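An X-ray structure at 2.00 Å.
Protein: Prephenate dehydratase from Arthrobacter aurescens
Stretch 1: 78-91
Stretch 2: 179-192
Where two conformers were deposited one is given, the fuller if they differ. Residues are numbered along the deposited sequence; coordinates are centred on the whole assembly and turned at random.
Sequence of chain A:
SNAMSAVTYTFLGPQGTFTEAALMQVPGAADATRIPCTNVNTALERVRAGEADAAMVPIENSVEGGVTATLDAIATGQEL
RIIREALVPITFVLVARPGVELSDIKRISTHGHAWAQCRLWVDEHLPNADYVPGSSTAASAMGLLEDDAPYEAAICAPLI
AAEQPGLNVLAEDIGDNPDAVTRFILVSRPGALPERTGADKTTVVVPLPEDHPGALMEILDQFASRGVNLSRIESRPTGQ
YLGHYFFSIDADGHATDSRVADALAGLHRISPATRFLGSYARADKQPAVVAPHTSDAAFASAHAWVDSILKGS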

# COMPACT_ATOMS: atom_id res chain seq x y z
N GLN A 78 6.00 -6.03 32.96
CA GLN A 78 4.71 -6.60 33.30
C GLN A 78 3.58 -5.91 32.54
O GLN A 78 3.61 -4.70 32.32
CB GLN A 78 4.50 -6.52 34.82
CG GLN A 78 5.59 -7.21 35.67
CD GLN A 78 5.51 -8.73 35.65
OE1 GLN A 78 6.34 -9.41 35.04
NE2 GLN A 78 4.50 -9.28 36.34
N GLU A 79 2.60 -6.70 32.11
CA GLU A 79 1.44 -6.16 31.40
C GLU A 79 0.69 -5.10 32.23
O GLU A 79 0.54 -5.22 33.45
CB GLU A 79 0.49 -7.30 31.02
N LEU A 80 0.25 -4.05 31.54
CA LEU A 80 -0.55 -2.98 32.14
C LEU A 80 -1.69 -2.60 31.20
O LEU A 80 -1.62 -2.88 30.00
CB LEU A 80 0.32 -1.76 32.36
CG LEU A 80 1.40 -1.78 33.43
CD1 LEU A 80 2.23 -0.51 33.27
CD2 LEU A 80 0.82 -1.86 34.83
N ARG A 81 -2.71 -1.94 31.74
CA ARG A 81 -3.81 -1.41 30.93
C ARG A 81 -4.18 0.01 31.32
O ARG A 81 -4.37 0.32 32.47
CB ARG A 81 -5.07 -2.27 31.07
CG ARG A 81 -4.86 -3.75 30.73
CD ARG A 81 -4.66 -3.99 29.22
NE ARG A 81 -4.44 -5.41 28.96
CZ ARG A 81 -5.42 -6.31 28.92
NH1 ARG A 81 -6.68 -5.94 29.09
NH2 ARG A 81 -5.13 -7.59 28.69
N ILE A 82 -4.32 0.86 30.31
CA ILE A 82 -4.95 2.15 30.50
C ILE A 82 -6.45 1.94 30.71
O ILE A 82 -7.13 1.36 29.86
CB ILE A 82 -4.72 3.05 29.27
CG1 ILE A 82 -3.22 3.31 29.10
CG2 ILE A 82 -5.51 4.37 29.42
CD1 ILE A 82 -2.80 3.88 27.69
N ILE A 83 -6.97 2.41 31.84
CA ILE A 83 -8.40 2.30 32.13
C ILE A 83 -9.15 3.64 31.99
O ILE A 83 -10.37 3.68 31.95
CB ILE A 83 -8.62 1.71 33.53
CG1 ILE A 83 -8.10 2.67 34.62
CG2 ILE A 83 -7.92 0.36 33.65
CD1 ILE A 83 -8.34 2.14 36.09
N ARG A 84 -8.39 4.74 31.94
CA ARG A 84 -8.95 6.09 31.86
C ARG A 84 -7.91 7.03 31.31
O ARG A 84 -6.71 6.87 31.55
CB ARG A 84 -9.36 6.60 33.23
CG ARG A 84 -9.96 8.01 33.21
CD ARG A 84 -10.29 8.49 34.61
NE ARG A 84 -11.40 7.75 35.16
CZ ARG A 84 -12.67 8.13 35.07
NH1 ARG A 84 -12.99 9.26 34.43
NH2 ARG A 84 -13.62 7.38 35.59
N GLU A 85 -8.39 8.03 30.56
CA GLU A 85 -7.52 9.10 30.15
C GLU A 85 -8.14 10.41 30.66
O GLU A 85 -9.35 10.47 30.87
CB GLU A 85 -7.32 9.08 28.62
CG GLU A 85 -8.53 9.45 27.79
CD GLU A 85 -8.16 9.87 26.36
OE1 GLU A 85 -6.98 9.73 25.96
OE2 GLU A 85 -9.06 10.31 25.62
N ALA A 86 -7.31 11.41 30.90
CA ALA A 86 -7.77 12.74 31.30
C ALA A 86 -7.08 13.83 30.49
O ALA A 86 -5.87 13.76 30.20
CB ALA A 86 -7.53 12.96 32.76
N LEU A 87 -7.85 14.85 30.13
CA LEU A 87 -7.30 16.00 29.44
C LEU A 87 -7.55 17.19 30.35
O LEU A 87 -8.70 17.67 30.44
CB LEU A 87 -7.98 16.21 28.09
CG LEU A 87 -7.42 15.42 26.92
CD1 LEU A 87 -8.41 15.46 25.74
CD2 LEU A 87 -6.05 15.96 26.50
N VAL A 88 -6.50 17.65 31.04
CA VAL A 88 -6.62 18.67 32.08
C VAL A 88 -6.06 20.02 31.62
O VAL A 88 -4.86 20.14 31.41
CB VAL A 88 -5.89 18.24 33.38
CG1 VAL A 88 -6.05 19.30 34.48
CG2 VAL A 88 -6.40 16.86 33.87
N PRO A 89 -6.94 21.05 31.50
CA PRO A 89 -6.55 22.44 31.19
C PRO A 89 -5.46 22.97 32.14
O PRO A 89 -5.54 22.76 33.36
CB PRO A 89 -7.86 23.23 31.35
CG PRO A 89 -8.93 22.22 31.04
CD PRO A 89 -8.41 20.90 31.59
N ILE A 90 -4.45 23.61 31.57
CA ILE A 90 -3.31 24.09 32.33
C ILE A 90 -3.54 25.58 32.64
O ILE A 90 -3.77 26.37 31.74
CB ILE A 90 -1.98 23.91 31.56
CG1 ILE A 90 -1.71 22.43 31.27
CG2 ILE A 90 -0.81 24.53 32.33
CD1 ILE A 90 -0.69 22.18 30.15
N THR A 91 -3.47 25.92 33.93
CA THR A 91 -3.58 27.28 34.40
C THR A 91 -2.37 27.56 35.30
O THR A 91 -2.09 26.77 36.20
CB THR A 91 -4.89 27.45 35.19
OG1 THR A 91 -6.00 27.23 34.31
CG2 THR A 91 -5.01 28.85 35.79
N ASP A 179 -5.44 27.16 25.09
CA ASP A 179 -5.87 25.79 24.86
C ASP A 179 -4.93 24.75 25.48
O ASP A 179 -5.07 23.56 25.23
CB ASP A 179 -5.97 25.52 23.36
CG ASP A 179 -7.01 26.39 22.67
OD1 ASP A 179 -7.64 27.26 23.32
OD2 ASP A 179 -7.17 26.22 21.45
N ALA A 180 -3.97 25.20 26.29
CA ALA A 180 -2.99 24.28 26.87
C ALA A 180 -3.66 23.22 27.75
O ALA A 180 -4.43 23.55 28.67
CB ALA A 180 -1.97 25.04 27.69
N VAL A 181 -3.37 21.95 27.47
CA VAL A 181 -3.88 20.84 28.29
C VAL A 181 -2.82 19.78 28.38
O VAL A 181 -2.02 19.63 27.47
CB VAL A 181 -5.15 20.19 27.69
CG1 VAL A 181 -6.34 21.19 27.65
CG2 VAL A 181 -4.87 19.62 26.28
N THR A 182 -2.82 19.05 29.50
CA THR A 182 -1.98 17.87 29.64
C THR A 182 -2.84 16.62 29.52
O THR A 182 -3.94 16.55 30.08
CB THR A 182 -1.23 17.88 31.00
OG1 THR A 182 -0.45 19.08 31.10
CG2 THR A 182 -0.30 16.64 31.16
N ARG A 183 -2.35 15.65 28.77
CA ARG A 183 -3.02 14.38 28.68
C ARG A 183 -2.36 13.44 29.68
O ARG A 183 -1.13 13.32 29.72
CB ARG A 183 -2.94 13.83 27.27
CG ARG A 183 -3.99 12.77 26.96
CD ARG A 183 -3.91 12.30 25.52
NE ARG A 183 -4.43 10.95 25.52
CZ ARG A 183 -3.75 9.85 25.21
NH1 ARG A 183 -2.51 9.90 24.76
NH2 ARG A 183 -4.37 8.71 25.30
N PHE A 184 -3.20 12.82 30.51
CA PHE A 184 -2.76 11.83 31.48
C PHE A 184 -3.42 10.49 31.18
O PHE A 184 -4.47 10.44 30.54
CB PHE A 184 -3.16 12.26 32.91
CG PHE A 184 -2.53 13.55 33.38
CD1 PHE A 184 -3.15 14.79 33.11
CD2 PHE A 184 -1.36 13.53 34.13
CE1 PHE A 184 -2.59 15.99 33.56
CE2 PHE A 184 -0.78 14.71 34.59
CZ PHE A 184 -1.40 15.95 34.31
N ILE A 185 -2.81 9.41 31.67
CA ILE A 185 -3.42 8.09 31.61
C ILE A 185 -3.41 7.45 32.99
O ILE A 185 -2.49 7.66 33.79
CB ILE A 185 -2.77 7.15 30.54
CG1 ILE A 185 -1.24 7.10 30.70
CG2 ILE A 185 -3.19 7.57 29.13
CD1 ILE A 185 -0.53 6.04 29.86
N LEU A 186 -4.45 6.69 33.29
CA LEU A 186 -4.55 5.95 34.54
C LEU A 186 -4.35 4.48 34.20
O LEU A 186 -5.09 3.92 33.43
CB LEU A 186 -5.92 6.16 35.19
CG LEU A 186 -6.18 5.64 36.61
CD1 LEU A 186 -5.33 6.38 37.66
CD2 LEU A 186 -7.68 5.80 36.94
N VAL A 187 -3.33 3.88 34.79
CA VAL A 187 -2.88 2.57 34.35
C VAL A 187 -3.02 1.52 35.45
O VAL A 187 -2.56 1.75 36.55
CB VAL A 187 -1.42 2.67 33.88
CG1 VAL A 187 -0.96 1.34 33.36
CG2 VAL A 187 -1.29 3.76 32.79
N SER A 188 -3.63 0.38 35.15
CA SER A 188 -3.77 -0.70 36.14
C SER A 188 -3.18 -2.00 35.61
O SER A 188 -2.74 -2.07 34.45
CB SER A 188 -5.24 -0.91 36.49
OG SER A 188 -5.82 0.29 36.97
N ARG A 189 -3.18 -3.03 36.45
CA ARG A 189 -2.89 -4.39 36.00
C ARG A 189 -4.06 -4.84 35.10
O ARG A 189 -5.16 -4.31 35.23
CB ARG A 189 -2.77 -5.35 37.21
CG ARG A 189 -1.58 -5.05 38.15
CD ARG A 189 -1.46 -6.07 39.30
NE ARG A 189 -2.62 -6.11 40.21
CZ ARG A 189 -2.92 -5.19 41.13
NH1 ARG A 189 -2.17 -4.10 41.32
NH2 ARG A 189 -4.00 -5.35 41.88
N PRO A 190 -3.83 -5.83 34.19
CA PRO A 190 -4.90 -6.30 33.30
C PRO A 190 -6.03 -6.93 34.09
O PRO A 190 -5.78 -7.64 35.05
CB PRO A 190 -4.22 -7.39 32.45
CG PRO A 190 -2.79 -7.19 32.61
CD PRO A 190 -2.57 -6.57 33.96
N GLY A 191 -7.26 -6.66 33.68
CA GLY A 191 -8.45 -7.32 34.23
C GLY A 191 -9.47 -7.36 33.11
O GLY A 191 -9.10 -7.60 31.96
N ALA A 192 -10.72 -7.06 33.40
CA ALA A 192 -11.73 -7.03 32.34
C ALA A 192 -11.60 -5.79 31.48
O ALA A 192 -11.22 -4.74 31.97
CB ALA A 192 -13.14 -7.10 32.95
O HOH W 1 -8.66 -7.93 28.73

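The two stretches pair as antiparallel strands, 81-89 against 181-188, their directions 159° apart. Paired amides fix the register: Ala 86 N to Phe 184 O is 3.0 Å and Phe 184 N to Ala 86 O 2.8 Å, with N-H...O angles of 166° and 169°; Val 88 and Thr 182 repeat the pattern. The ladder is irregular between Arg 81 and Arg 84. Leu 186 O accepts from Ile 83 N (2.9 Å), whereas Leu 186 N donates to Arg 84 O (2.9 Å), so two consecutive residues serve one partner. Ile 83, with phi/psi of -106°/-15°, departs from extended geometry here. Its CA-to-CB bond points sideways, but chi1 p and chi2 t bring CD1 back to within 3.8 Å of Leu 186 CD2 and 3.2 Å of Ser 188 OG.

Side chains of Ile 82, Glu 85 and Leu 87 share a face with Val 187, Ile 185, Arg 183 and Val 181. On it, Glu 85 (chi1 p, chi2 t) meets the extended Arg 183 (chi1 to chi3 all t) in a salt bridge. Glu 85 OE1 lies 2.9 Å from both Arg 183 NE and Arg 183 NH2, near the guanidinium plane, as expected for an acceptor shared by two N-H groups; the angles, 151° and 146°, are correspondingly bent. Nearby, Leu 87 CD2 packs 3.8 Å from Arg 183 CG, against the aliphatic part of that chain, and Ile 82 CD1 reaches Ile 185 CD1 at 3.8 Å.

On the other face, Val 88 in rotamer t places CG2 3.9 Å from Phe 184 CE1. Arg 81, m at chi1 and chi2, folds beside Pro 190: Arg 81 CG is 3.6 Å from Pro 190 CA, and Pro 190 CB covers one guanidinium face, 3.9 Å from Arg 81 NH2. A water accepts from Arg 81 NH1 (2.8 Å) and donates to Gly 191 O (3.3 Å), bridging the two.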